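Local coordinates for protein putative acetyltransferase Sthe_0691 (Sphaerobacter thermophilus, PDB 3SHP) that is a putative acetyltransferase whose mixed-sheet fold is consistent with the GNAT family, and which probably moves an acetyl group from acetyl-CoA to an unidentified acceptor, at residues 44-49 with 165-170; 74-79 with 85-90. All coordinates share one frame; numbering follows the deposited sequence. Where two conformers were deposited one is given.

Overall arrangement
Both contacts reach the same mixed sheet, but at different depths. Interaction 2, 74-79 with 85-90, is the antiparallel hairpin in the middle of the fold, its centre about 3 Å from the centre of the chain. Interaction 1, 44-49 with 165-170, lies about 18 Å from the chain centre, where a loop meets the end of the last strand. The two centres are 19 Å apart and the nearest atoms about 7 Å, so they do not touch; along the chain, the hairpin falls between the two segments of interaction 1. Each also meets the second subunit. The bound meso-tartrate, in a pocket of Phe35, Arg58 and Trp59, is about 7 Å from the Arg77 side chain of interaction 2.

Interaction 1 of 2, residues 44-49 with 165-170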
ATOM      1  N   ALA A  44     -20.207 -18.421  19.924  1.00 23.84           N
ATOM      2  CA  ALA A  44     -20.069 -18.999  21.269  1.00 25.73           C
ATOM      3  C   ALA A  44     -19.078 -20.154  21.224  1.00 26.45           C
ATOM      4  O   ALA A  44     -19.046 -20.911  20.245  1.00 26.68           O
ATOM      5  CB  ALA A  44     -21.405 -19.503  21.796  1.00 25.76           C
ATOM      6  N   PHE A  45     -18.264 -20.281  22.259  1.00 27.62           N
ATOM      7  CA  PHE A  45     -17.321 -21.377  22.330  1.00 30.15           C
ATOM      8  C   PHE A  45     -18.069 -22.679  22.572  1.00 31.57           C
ATOM      9  O   PHE A  45     -18.670 -22.860  23.623  1.00 31.16           O
ATOM     10  CB  PHE A  45     -16.327 -21.146  23.458  1.00 30.15           C
ATOM     11  CG  PHE A  45     -15.241 -22.198  23.558  1.00 31.78           C
ATOM     12  CD1 PHE A  45     -14.028 -22.024  22.904  1.00 32.26           C
ATOM     13  CD2 PHE A  45     -15.424 -23.349  24.338  1.00 32.14           C
ATOM     14  CE1 PHE A  45     -13.006 -22.982  23.009  1.00 32.52           C
ATOM     15  CE2 PHE A  45     -14.409 -24.317  24.457  1.00 32.39           C
ATOM     16  CZ  PHE A  45     -13.197 -24.136  23.787  1.00 32.99           C
ATOM     17  N   LEU A  46     -18.030 -23.573  21.589  1.00 33.79           N
ATOM     18  CA  LEU A  46     -18.662 -24.891  21.716  1.00 36.50           C
ATOM     19  C   LEU A  46     -17.677 -25.944  21.190  1.00 38.56           C
ATOM     20  O   LEU A  46     -16.578 -25.598  20.718  1.00 38.18           O
ATOM     21  CB  LEU A  46     -19.986 -24.922  20.923  1.00 36.46           C
ATOM     22  CG  LEU A  46     -21.152 -23.979  21.271  1.00 36.41           C
ATOM     23  CD1 LEU A  46     -22.225 -23.908  20.137  1.00 35.41           C
ATOM     24  CD2 LEU A  46     -21.799 -24.381  22.595  1.00 37.37           C
ATOM     25  N   LYS A  47     -18.060 -27.221  21.258  1.00 41.41           N
ATOM     26  CA  LYS A  47     -17.126 -28.338  20.943  1.00 44.19           C
ATOM     27  C   LYS A  47     -16.631 -28.220  19.513  1.00 44.72           C
ATOM     28  O   LYS A  47     -17.433 -28.023  18.593  1.00 43.95           O
ATOM     29  CB  LYS A  47     -17.797 -29.708  21.120  1.00 44.67           C
ATOM     30  CG  LYS A  47     -18.014 -30.156  22.572  1.00 48.90           C
ATOM     31  CD  LYS A  47     -19.331 -30.956  22.684  1.00 53.29           C
ATOM     32  CE  LYS A  47     -19.515 -31.615  24.042  1.00 56.30           C
ATOM     33  NZ  LYS A  47     -18.608 -32.786  24.189  1.00 58.24           N
ATOM     34  N   GLU A  48     -15.318 -28.339  19.332  1.00 46.18           N
ATOM     35  CA  GLU A  48     -14.704 -28.249  17.999  1.00 47.62           C
ATOM     36  C   GLU A  48     -15.316 -29.193  16.976  1.00 47.69           C
ATOM     37  O   GLU A  48     -15.498 -28.825  15.813  1.00 47.35           O
ATOM     38  CB  GLU A  48     -13.207 -28.529  18.080  1.00 48.54           C
ATOM     39  CG  GLU A  48     -12.355 -27.370  17.623  1.00 50.84           C
ATOM     40  CD  GLU A  48     -10.895 -27.563  17.968  1.00 53.90           C
ATOM     41  OE1 GLU A  48     -10.035 -27.304  17.092  1.00 55.59           O
ATOM     42  OE2 GLU A  48     -10.603 -27.974  19.115  1.00 55.51           O
ATOM     43  N   LYS A  49     -15.636 -30.408  17.424  1.00 48.34           N
ATOM     44  CA  LYS A  49     -16.142 -31.468  16.547  1.00 48.58           C
ATOM     45  C   LYS A  49     -17.349 -31.020  15.697  1.00 47.48           C
ATOM     46  O   LYS A  49     -17.517 -31.478  14.563  1.00 47.44           O
ATOM     47  CB  LYS A  49     -16.431 -32.757  17.340  1.00 49.60           C
ATOM     48  CG  LYS A  49     -17.720 -32.734  18.195  1.00 52.68           C
ATOM     49  CD  LYS A  49     -17.856 -34.009  19.068  1.00 57.85           C
ATOM     50  CE  LYS A  49     -19.161 -34.003  19.886  1.00 59.94           C
ATOM     51  NZ  LYS A  49     -19.314 -35.178  20.806  1.00 60.51           N
ATOM     52  N   GLN A 165     -27.129 -16.453  17.066  1.00 28.16           N
ATOM     53  CA  GLN A 165     -27.071 -17.913  16.965  1.00 28.89           C
ATOM     54  C   GLN A 165     -28.361 -18.581  17.380  1.00 30.47           C
ATOM     55  O   GLN A 165     -29.109 -18.065  18.218  1.00 30.64           O
ATOM     56  CB  GLN A 165     -25.920 -18.462  17.819  1.00 27.82           C
ATOM     57  CG  GLN A 165     -24.535 -18.115  17.250  1.00 26.28           C
ATOM     58  CD  GLN A 165     -23.411 -18.910  17.922  1.00 25.25           C
ATOM     59  OE1 GLN A 165     -23.069 -18.671  19.092  1.00 25.26           O
ATOM     60  NE2 GLN A 165     -22.831 -19.848  17.185  1.00 20.96           N
ATOM     61  N   ALA A 166     -28.638 -19.721  16.765  1.00 32.49           N
ATOM     62  CA  ALA A 166     -29.520 -20.699  17.366  1.00 34.78           C
ATOM     63  C   ALA A 166     -28.694 -21.961  17.528  1.00 36.29           C
ATOM     64  O   ALA A 166     -27.991 -22.408  16.593  1.00 36.28           O
ATOM     65  CB  ALA A 166     -30.740 -20.943  16.513  1.00 34.62           C
ATOM     66  N   VAL A 167     -28.756 -22.511  18.731  1.00 38.26           N
ATOM     67  CA  VAL A 167     -28.014 -23.699  19.078  1.00 40.64           C
ATOM     68  C   VAL A 167     -28.980 -24.742  19.656  1.00 43.66           C
ATOM     69  O   VAL A 167     -29.656 -24.497  20.666  1.00 43.90           O
ATOM     70  CB  VAL A 167     -26.885 -23.375  20.074  1.00 40.76           C
ATOM     71  CG1 VAL A 167     -26.129 -24.647  20.502  1.00 39.91           C
ATOM     72  CG2 VAL A 167     -25.915 -22.312  19.488  1.00 40.06           C
ATOM     73  N   ASP A 168     -29.045 -25.893  18.993  1.00 46.53           N
ATOM     74  CA  ASP A 168     -29.855 -27.023  19.428  1.00 50.40           C
ATOM     75  C   ASP A 168     -29.609 -27.360  20.901  1.00 53.29           C
ATOM     76  O   ASP A 168     -28.455 -27.356  21.356  1.00 52.91           O
ATOM     77  CB  ASP A 168     -29.556 -28.239  18.541  1.00 50.04           C
ATOM     78  CG  ASP A 168     -30.482 -29.406  18.808  1.00 50.80           C
ATOM     79  OD1 ASP A 168     -30.340 -30.026  19.879  1.00 49.81           O
ATOM     80  OD2 ASP A 168     -31.338 -29.718  17.940  1.00 51.89           O
ATOM     81  N   PRO A 169     -30.696 -27.651  21.655  1.00 56.61           N
ATOM     82  CA  PRO A 169     -30.604 -28.040  23.072  1.00 59.17           C
ATOM     83  C   PRO A 169     -29.538 -29.115  23.353  1.00 61.39           C
ATOM     84  O   PRO A 169     -28.811 -29.002  24.345  1.00 61.91           O
ATOM     85  CB  PRO A 169     -31.999 -28.587  23.384  1.00 59.24           C
ATOM     86  CG  PRO A 169     -32.909 -27.916  22.429  1.00 58.67           C
ATOM     87  CD  PRO A 169     -32.097 -27.474  21.225  1.00 57.16           C
ATOM     88  N   LYS A 170     -29.437 -30.128  22.482  1.00 63.40           N
ATOM     89  CA  LYS A 170     -28.475 -31.237  22.647  1.00 65.03           C
ATOM     90  C   LYS A 170     -27.064 -30.761  22.985  1.00 65.16           C
ATOM     91  O   LYS A 170     -26.351 -31.415  23.745  1.00 65.87           O
ATOM     92  CB  LYS A 170     -28.392 -32.084  21.381  1.00 65.31           C
ATOM     93  CG  LYS A 170     -29.602 -32.922  21.076  1.00 67.64           C
ATOM     94  CD  LYS A 170     -29.544 -33.343  19.619  1.00 69.36           C
ATOM     95  CE  LYS A 170     -30.252 -34.654  19.415  1.00 71.16           C
ATOM     96  NZ  LYS A 170     -30.271 -34.986  17.973  1.00 72.57           N
TER
HETATM   97  O   HOH W   1     -20.810 -21.587  18.323  1.00 27.19           O
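Gln165 turns its CG anti to its own carbonyl carbon (chi1 -70°) and then runs extended (chi2 -168°), and this carries the amide across to the backbone of Ala44. The contact fastens the loop that follows strand 43-44 to the end of strand 157-167, the last strand in sequence of a mixed sheet consistent with the GNAT fold. The side-chain carbonyl does the gripping: Ala44 N donates to Gln165 OE1 over 3.0 Å, with a fairly straight angle of 159° at the hydrogen. The donor comes from above the amide plane and so misses the lone-pair directions. Beside this bond Ala44 CB packs close to the same oxygen, 3.3 Å from Gln165 OE1.

The other end of the amide works through water. Gln165 NE2 gives a hydrogen bond to a water that in turn donates to Ala44 O, so one glutamine serves both the N-H and the C=O of a single residue, one directly and one by relay. A further bond from Gln165 NE2 to Thr123 OG1, on strand 121-127, helps fix the rotation of the amide.

Further along, the contact becomes apolar. Leu46 and Val167 reach toward each other tip to tip, and the CD1 methyl of Leu46 meets both branches of the valine. Val167 also rests on Val121, and Leu46 on Val171, which extends this small greasy patch at the edge of the fold. Leu46 O accepts a hydrogen bond from Arg147 of the second subunit, against which Phe45 also packs; the loop thus links the sheet end to the subunit interface. Beyond the strand the chain bends in an Asx turn, where Lys170 N donates to Asp168 OD1 at 2.8 Å.

Interaction 2 of 2, residues 74-79 with 85-90; sequences GSCRIE and ASLRFH
Cys76 and Phe89 face each other as a non-hydrogen-bonded pair of an antiparallel hairpin at the heart of the central sheet. The sulfur is the bump: SG of Cys76 fills the hollow between the Phe89 ring, which it meets obliquely, 3.7 Å from Phe89 CE1, and the CD1 methyl of Leu87. Next along this face Ile78 and Leu87 lie side by side, pointing the same way, with Ile78 CG1 against Leu87 CB. Helix 98-116 closes over the row, Trp112 on Ile78, Leu113 on Leu87 and Leu106 on Phe89. Replacing Phe89 with an alanine would probably open a gap beside Cys76 SG and leave Leu106 without its aromatic partner.

Six backbone bonds join the strands, Glu79 N to Ser86 O being the shortest at 2.7 Å. Polar groups fill the face of Ser75, Arg77, Glu79, Ser86, Arg88 and His90. A water lies in the plane of both the Arg88 guanidinium and the His90 ring, bonded to His90 NE2 and taking a bond from Arg88 NH2 and a weak one from Arg77 NE. Arg88 NH2 also donates to Asn38 O, Arg88 NE forms a salt bridge with Glu125 OE1, and Glu79 pairs with Arg149 of the second subunit. The hairpin therefore has a greasy face turned to the helix and a charged one, where Glu125 probably offsets the charge of Arg88, while the shared water links it to Arg77 and His90.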
ATOM      1  N   GLY A  74     -27.443  -8.080  -3.538  1.00 23.06           N
ATOM      2  CA  GLY A  74     -26.527  -8.510  -2.523  1.00 22.88           C
ATOM      3  C   GLY A  74     -26.234  -9.974  -2.643  1.00 23.66           C
ATOM      4  O   GLY A  74     -26.650 -10.623  -3.612  1.00 24.21           O
ATOM      5  N   SER A  75     -25.524 -10.502  -1.652  0.50 23.12           N
ATOM      6  CA  SER A  75     -25.166 -11.901  -1.630  0.50 23.06           C
ATOM      7  C   SER A  75     -25.223 -12.389  -0.198  0.50 23.03           C
ATOM      8  O   SER A  75     -25.113 -11.610   0.752  0.50 22.72           O
ATOM      9  CB  SER A  75     -23.754 -12.096  -2.185  0.50 23.15           C
ATOM     10  OG  SER A  75     -22.825 -11.444  -1.352  0.50 22.02           O
ATOM     11  N   CYS A  76     -25.423 -13.682  -0.043  1.00 23.30           N
ATOM     12  CA  CYS A  76     -25.381 -14.276   1.268  1.00 24.09           C
ATOM     13  C   CYS A  76     -24.305 -15.340   1.203  1.00 24.42           C
ATOM     14  O   CYS A  76     -24.433 -16.324   0.447  1.00 25.17           O
ATOM     15  CB  CYS A  76     -26.742 -14.874   1.628  1.00 24.16           C
ATOM     16  SG  CYS A  76     -26.681 -15.744   3.212  1.00 27.67           S
ATOM     17  N   ARG A  77     -23.241 -15.155   1.976  1.00 24.41           N
ATOM     18  CA  ARG A  77     -22.182 -16.156   1.997  1.00 25.05           C
ATOM     19  C   ARG A  77     -22.383 -17.163   3.122  1.00 24.84           C
ATOM     20  O   ARG A  77     -22.509 -16.797   4.285  1.00 24.44           O
ATOM     21  CB  ARG A  77     -20.803 -15.519   2.098  1.00 24.65           C
ATOM     22  CG  ARG A  77     -19.730 -16.550   1.807  1.00 27.17           C
ATOM     23  CD  ARG A  77     -18.314 -16.004   1.931  1.00 27.51           C
ATOM     24  NE  ARG A  77     -17.965 -15.015   0.919  1.00 29.21           N
ATOM     25  CZ  ARG A  77     -17.484 -15.304  -0.293  1.00 31.19           C
ATOM     26  NH1 ARG A  77     -17.314 -16.578  -0.683  1.00 30.09           N
ATOM     27  NH2 ARG A  77     -17.162 -14.305  -1.122  1.00 31.87           N
ATOM     28  N   ILE A  78     -22.430 -18.438   2.769  1.00 25.16           N
ATOM     29  CA  ILE A  78     -22.681 -19.450   3.752  1.00 25.45           C
ATOM     30  C   ILE A  78     -21.510 -20.431   3.827  1.00 26.30           C
ATOM     31  O   ILE A  78     -20.989 -20.865   2.790  1.00 26.67           O
ATOM     32  CB  ILE A  78     -23.966 -20.251   3.412  1.00 25.76           C
ATOM     33  CG1 ILE A  78     -25.175 -19.311   3.232  1.00 25.22           C
ATOM     34  CG2 ILE A  78     -24.236 -21.289   4.500  1.00 24.35           C
ATOM     35  CD1 ILE A  78     -26.371 -19.990   2.540  1.00 24.22           C
ATOM     36  N   GLU A  79     -21.131 -20.807   5.051  1.00 26.12           N
ATOM     37  CA  GLU A  79     -20.086 -21.816   5.253  1.00 26.84           C
ATOM     38  C   GLU A  79     -20.630 -22.949   6.130  1.00 27.37           C
ATOM     39  O   GLU A  79     -21.017 -22.716   7.278  1.00 27.11           O
ATOM     40  CB  GLU A  79     -18.823 -21.158   5.860  1.00 26.21           C
ATOM     41  CG  GLU A  79     -17.768 -22.134   6.352  1.00 26.81           C
ATOM     42  CD  GLU A  79     -16.903 -21.599   7.502  1.00 28.24           C
ATOM     43  OE1 GLU A  79     -17.248 -20.562   8.135  1.00 26.39           O
ATOM     44  OE2 GLU A  79     -15.869 -22.247   7.778  1.00 29.68           O
ATOM     45  N   ALA A  85     -23.841 -24.073  10.395  1.00 26.58           N
ATOM     46  CA  ALA A  85     -23.944 -23.178   9.260  1.00 25.79           C
ATOM     47  C   ALA A  85     -23.645 -21.775   9.753  1.00 25.91           C
ATOM     48  O   ALA A  85     -24.220 -21.335  10.750  1.00 26.31           O
ATOM     49  CB  ALA A  85     -25.322 -23.229   8.670  1.00 25.89           C
ATOM     50  N   SER A  86     -22.723 -21.099   9.068  1.00 25.16           N
ATOM     51  CA  SER A  86     -22.322 -19.744   9.388  1.00 24.40           C
ATOM     52  C   SER A  86     -22.545 -18.883   8.152  1.00 23.81           C
ATOM     53  O   SER A  86     -22.304 -19.328   7.031  1.00 24.22           O
ATOM     54  CB  SER A  86     -20.847 -19.720   9.798  1.00 24.94           C
ATOM     55  OG  SER A  86     -20.626 -20.605  10.885  1.00 25.26           O
ATOM     56  N   LEU A  87     -23.000 -17.655   8.349  1.00 22.83           N
ATOM     57  CA  LEU A  87     -23.315 -16.783   7.221  1.00 22.58           C
ATOM     58  C   LEU A  87     -23.212 -15.299   7.502  1.00 21.92           C
ATOM     59  O   LEU A  87     -23.329 -14.845   8.646  1.00 21.82           O
ATOM     60  CB  LEU A  87     -24.702 -17.064   6.673  1.00 22.87           C
ATOM     61  CG  LEU A  87     -25.872 -17.028   7.627  1.00 25.36           C
ATOM     62  CD1 LEU A  87     -27.071 -16.440   6.909  1.00 28.17           C
ATOM     63  CD2 LEU A  87     -26.171 -18.455   8.131  1.00 27.15           C
ATOM     64  N   ARG A  88     -22.997 -14.562   6.432  1.00 21.29           N
ATOM     65  CA  ARG A  88     -22.926 -13.118   6.477  1.00 22.58           C
ATOM     66  C   ARG A  88     -23.474 -12.592   5.156  1.00 22.57           C
ATOM     67  O   ARG A  88     -23.547 -13.329   4.168  1.00 22.94           O
ATOM     68  CB  ARG A  88     -21.474 -12.650   6.733  1.00 22.77           C
ATOM     69  CG  ARG A  88     -20.476 -12.693   5.552  1.00 23.89           C
ATOM     70  CD  ARG A  88     -19.217 -11.757   5.803  1.00 23.49           C
ATOM     71  NE  ARG A  88     -18.481 -12.146   7.015  1.00 24.58           N
ATOM     72  CZ  ARG A  88     -17.530 -13.085   7.063  1.00 24.55           C
ATOM     73  NH1 ARG A  88     -16.954 -13.397   8.226  1.00 22.55           N
ATOM     74  NH2 ARG A  88     -17.151 -13.719   5.950  1.00 23.76           N
ATOM     75  N   PHE A  89     -23.876 -11.338   5.139  1.00 22.58           N
ATOM     76  CA  PHE A  89     -24.497 -10.750   3.959  1.00 23.25           C
ATOM     77  C   PHE A  89     -23.604  -9.633   3.465  1.00 23.58           C
ATOM     78  O   PHE A  89     -22.962  -8.954   4.272  1.00 23.87           O
ATOM     79  CB  PHE A  89     -25.873 -10.165   4.305  1.00 22.70           C
ATOM     80  CG  PHE A  89     -26.854 -11.184   4.818  1.00 24.37           C
ATOM     81  CD1 PHE A  89     -27.671 -11.884   3.942  1.00 24.92           C
ATOM     82  CD2 PHE A  89     -26.948 -11.449   6.177  1.00 25.50           C
ATOM     83  CE1 PHE A  89     -28.579 -12.828   4.408  1.00 26.48           C
ATOM     84  CE2 PHE A  89     -27.845 -12.403   6.659  1.00 28.23           C
ATOM     85  CZ  PHE A  89     -28.675 -13.091   5.769  1.00 27.59           C
ATOM     86  N   HIS A  90     -23.575  -9.446   2.152  1.00 24.20           N
ATOM     87  CA  HIS A  90     -22.847  -8.356   1.526  1.00 25.25           C
ATOM     88  C   HIS A  90     -23.864  -7.669   0.627  1.00 25.28           C
ATOM     89  O   HIS A  90     -24.276  -8.252  -0.363  1.00 26.05           O
ATOM     90  CB  HIS A  90     -21.695  -8.876   0.663  1.00 25.58           C
ATOM     91  CG  HIS A  90     -20.650  -9.640   1.413  1.00 27.84           C
ATOM     92  ND1 HIS A  90     -19.600  -9.023   2.065  1.00 30.93           N
ATOM     93  CD2 HIS A  90     -20.478 -10.971   1.600  1.00 29.01           C
ATOM     94  CE1 HIS A  90     -18.835  -9.941   2.631  1.00 30.36           C
ATOM     95  NE2 HIS A  90     -19.342 -11.132   2.358  1.00 29.40           N
TER
HETATM   96  O   HOH W   2     -17.614 -12.953   3.050  1.00 30.25           O
HETATM   97  O   HOH W   3     -20.049 -23.329   9.915  1.00 24.28           O